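Local coordinates for protein cyclin-dependent kinase inhibitor 3 (Homo sapiens, PDB 1FPZ) that removes phosphate from phosphotyrosine, phosphoserine and phosphothreonine in proteins, dephosphorylates the kinase CDK2 in a cyclin-dependent manner, and may act in cell cycle regulation, at residues I72-V77 against T127-N132. The protein carries 1 engineered substitution. Numbering follows the deposited sequence.
Sequences IQDIFV and TTCLKN
Cys129 brings its sulfur up against the side chains of both Asp74 and Phe76, where helix 116-131 packs on strand 74-77 of the central sheet in this protein tyrosine phosphatase fold. The helix leads into the neighbouring parallel strand 136-139, which ends near the active-site position, engineered here to Ser140.

The aromatic part of the contact is edge-on: SG sits at the rim of the Phe76 ring, 4.1 Å from CE1 and 5.3 Å from the centroid. Its direction is 85° off the ring normal, practically in the ring plane, making this an edge-on sulfur-aromatic contact, while the Phe76 ring stacks with that of His104.

On the polar side, SG rests against the carboxylate of Asp74, 3.3 Å from OD2, and also touches CB. The carboxylate's stronger partners lie elsewhere: OD2 is hydrogen-bonded to NE2 of His104, and OD1 makes a salt bridge with Arg134. His104 thus meets both residues that Cys129 touches, and the two basic partners probably stabilise the buried negative charge. The Cys129 chi1 of -99° is well away from a staggered value, and it leaves SG 3.3 Å from Asp74 CG.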
ATOM      1  N   ILE A  72      -7.134  -1.338  12.855  1.00 45.34           N
ATOM      2  CA  ILE A  72      -6.064  -0.809  12.027  1.00 42.94           C
ATOM      3  C   ILE A  72      -5.204   0.073  12.914  1.00 41.64           C
ATOM      4  O   ILE A  72      -5.708   0.989  13.553  1.00 42.22           O
ATOM      5  CB  ILE A  72      -6.610   0.068  10.899  1.00 42.90           C
ATOM      6  CG1 ILE A  72      -7.686  -0.683  10.110  1.00 41.33           C
ATOM      7  CG2 ILE A  72      -5.468   0.512   9.999  1.00 41.34           C
ATOM      8  CD1 ILE A  72      -7.210  -1.946   9.450  1.00 40.46           C
ATOM      9  N   GLN A  73      -3.908  -0.182  12.944  1.00 39.41           N
ATOM     10  CA  GLN A  73      -3.025   0.615  13.781  1.00 38.54           C
ATOM     11  C   GLN A  73      -2.146   1.578  12.988  1.00 36.73           C
ATOM     12  O   GLN A  73      -1.875   2.694  13.422  1.00 36.59           O
ATOM     13  CB  GLN A  73      -2.139  -0.304  14.606  1.00 39.10           C
ATOM     14  CG  GLN A  73      -2.860  -1.518  15.138  1.00 39.72           C
ATOM     15  CD  GLN A  73      -2.233  -2.018  16.401  1.00 39.56           C
ATOM     16  OE1 GLN A  73      -2.491  -1.483  17.476  1.00 39.71           O
ATOM     17  NE2 GLN A  73      -1.379  -3.033  16.285  1.00 40.44           N
ATOM     18  N   ASP A  74      -1.690   1.124  11.834  1.00 34.17           N
ATOM     19  CA  ASP A  74      -0.850   1.928  10.957  1.00 31.05           C
ATOM     20  C   ASP A  74      -1.388   1.886   9.534  1.00 28.55           C
ATOM     21  O   ASP A  74      -1.727   0.808   9.053  1.00 28.48           O
ATOM     22  CB  ASP A  74       0.574   1.381  10.966  1.00 31.92           C
ATOM     23  CG  ASP A  74       1.281   1.596  12.285  1.00 34.17           C
ATOM     24  OD1 ASP A  74       0.829   1.046  13.312  1.00 37.19           O
ATOM     25  OD2 ASP A  74       2.303   2.311  12.292  1.00 32.86           O
ATOM     26  N   ILE A  75      -1.459   3.044   8.860  1.00 26.00           N
ATOM     27  CA  ILE A  75      -1.937   3.134   7.462  1.00 22.11           C
ATOM     28  C   ILE A  75      -0.906   3.816   6.541  1.00 20.02           C
ATOM     29  O   ILE A  75      -0.412   4.877   6.882  1.00 19.08           O
ATOM     30  CB  ILE A  75      -3.240   3.946   7.350  1.00 21.18           C
ATOM     31  CG1 ILE A  75      -4.345   3.278   8.156  1.00 22.72           C
ATOM     32  CG2 ILE A  75      -3.691   4.033   5.891  1.00 17.15           C
ATOM     33  CD1 ILE A  75      -5.569   4.108   8.234  1.00 25.55           C
ATOM     34  N   PHE A  76      -0.579   3.211   5.393  1.00 18.04           N
ATOM     35  CA  PHE A  76       0.374   3.803   4.452  1.00 16.76           C
ATOM     36  C   PHE A  76      -0.407   4.341   3.257  1.00 17.92           C
ATOM     37  O   PHE A  76      -1.178   3.617   2.627  1.00 16.16           O
ATOM     38  CB  PHE A  76       1.408   2.787   3.943  1.00 16.21           C
ATOM     39  CG  PHE A  76       2.393   2.330   4.998  1.00 13.92           C
ATOM     40  CD1 PHE A  76       1.969   1.606   6.115  1.00 12.22           C
ATOM     41  CD2 PHE A  76       3.744   2.608   4.855  1.00 13.50           C
ATOM     42  CE1 PHE A  76       2.898   1.157   7.073  1.00 13.13           C
ATOM     43  CE2 PHE A  76       4.675   2.171   5.807  1.00 10.20           C
ATOM     44  CZ  PHE A  76       4.253   1.447   6.907  1.00 11.90           C
ATOM     45  N   VAL A  77      -0.175   5.608   2.943  1.00 17.40           N
ATOM     46  CA  VAL A  77      -0.882   6.275   1.863  1.00 18.36           C
ATOM     47  C   VAL A  77       0.046   6.664   0.733  1.00 19.72           C
ATOM     48  O   VAL A  77       1.021   7.388   0.963  1.00 20.46           O
ATOM     49  CB  VAL A  77      -1.563   7.537   2.383  1.00 17.14           C
ATOM     50  CG1 VAL A  77      -2.266   8.272   1.236  1.00 16.77           C
ATOM     51  CG2 VAL A  77      -2.543   7.165   3.487  1.00 14.90           C
ATOM     52  N   THR A 127       8.357  -3.335   7.505  1.00 24.44           N
ATOM     53  CA  THR A 127       8.946  -4.424   8.257  1.00 27.30           C
ATOM     54  C   THR A 127       8.822  -4.205   9.747  1.00 28.54           C
ATOM     55  O   THR A 127       8.510  -5.128  10.487  1.00 30.21           O
ATOM     56  CB  THR A 127      10.395  -4.607   7.883  1.00 27.81           C
ATOM     57  OG1 THR A 127      10.489  -4.763   6.457  1.00 29.08           O
ATOM     58  CG2 THR A 127      10.950  -5.843   8.553  1.00 30.30           C
ATOM     59  N   THR A 128       9.036  -2.972  10.189  1.00 30.65           N
ATOM     60  CA  THR A 128       8.934  -2.657  11.602  1.00 30.06           C
ATOM     61  C   THR A 128       7.517  -2.847  12.117  1.00 31.27           C
ATOM     62  O   THR A 128       7.326  -3.302  13.244  1.00 32.07           O
ATOM     63  CB  THR A 128       9.350  -1.214  11.875  1.00 30.38           C
ATOM     64  OG1 THR A 128      10.742  -1.059  11.569  1.00 29.68           O
ATOM     65  CG2 THR A 128       9.094  -0.855  13.323  1.00 27.64           C
ATOM     66  N   CYS A 129       6.527  -2.468  11.307  1.00 31.34           N
ATOM     67  CA  CYS A 129       5.132  -2.618  11.694  1.00 32.05           C
ATOM     68  C   CYS A 129       4.843  -4.095  11.923  1.00 32.59           C
ATOM     69  O   CYS A 129       4.139  -4.445  12.851  1.00 33.03           O
ATOM     70  CB  CYS A 129       4.179  -2.093  10.595  1.00 31.47           C
ATOM     71  SG  CYS A 129       3.486  -0.410  10.788  1.00 29.86           S
ATOM     72  N   LEU A 130       5.389  -4.953  11.071  1.00 33.38           N
ATOM     73  CA  LEU A 130       5.148  -6.381  11.195  1.00 34.88           C
ATOM     74  C   LEU A 130       5.910  -6.956  12.391  1.00 36.98           C
ATOM     75  O   LEU A 130       5.329  -7.648  13.218  1.00 36.63           O
ATOM     76  CB  LEU A 130       5.526  -7.097   9.890  1.00 33.32           C
ATOM     77  CG  LEU A 130       4.885  -6.490   8.627  1.00 30.23           C
ATOM     78  CD1 LEU A 130       5.507  -7.078   7.375  1.00 30.09           C
ATOM     79  CD2 LEU A 130       3.398  -6.717   8.639  1.00 28.65           C
ATOM     80  N   LYS A 131       7.196  -6.654  12.500  1.00 39.34           N
ATOM     81  CA  LYS A 131       7.959  -7.158  13.631  1.00 41.50           C
ATOM     82  C   LYS A 131       7.383  -6.667  14.958  1.00 42.29           C
ATOM     83  O   LYS A 131       7.695  -7.228  15.993  1.00 44.57           O
ATOM     84  CB  LYS A 131       9.442  -6.789  13.486  1.00 40.88           C
ATOM     85  CG  LYS A 131      10.096  -7.465  12.260  1.00 41.42           C
ATOM     86  CD  LYS A 131      10.110  -8.997  12.379  1.00 41.05           C
ATOM     87  CE  LYS A 131      10.132  -9.714  11.014  1.00 40.08           C
ATOM     88  NZ  LYS A 131       8.796  -9.781  10.338  1.00 37.86           N
ATOM     89  N   ASN A 132       6.534  -5.637  14.920  1.00 43.16           N
ATOM     90  CA  ASN A 132       5.887  -5.110  16.132  1.00 43.77           C
ATOM     91  C   ASN A 132       4.472  -5.669  16.261  1.00 43.01           C
ATOM     92  O   ASN A 132       3.766  -5.386  17.227  1.00 42.61           O
ATOM     93  CB  ASN A 132       5.798  -3.577  16.095  1.00 44.96           C
ATOM     94  CG  ASN A 132       7.158  -2.903  16.132  1.00 46.71           C
ATOM     95  OD1 ASN A 132       8.149  -3.493  16.574  1.00 47.18           O
ATOM     96  ND2 ASN A 132       7.209  -1.648  15.686  1.00 47.43           N
TER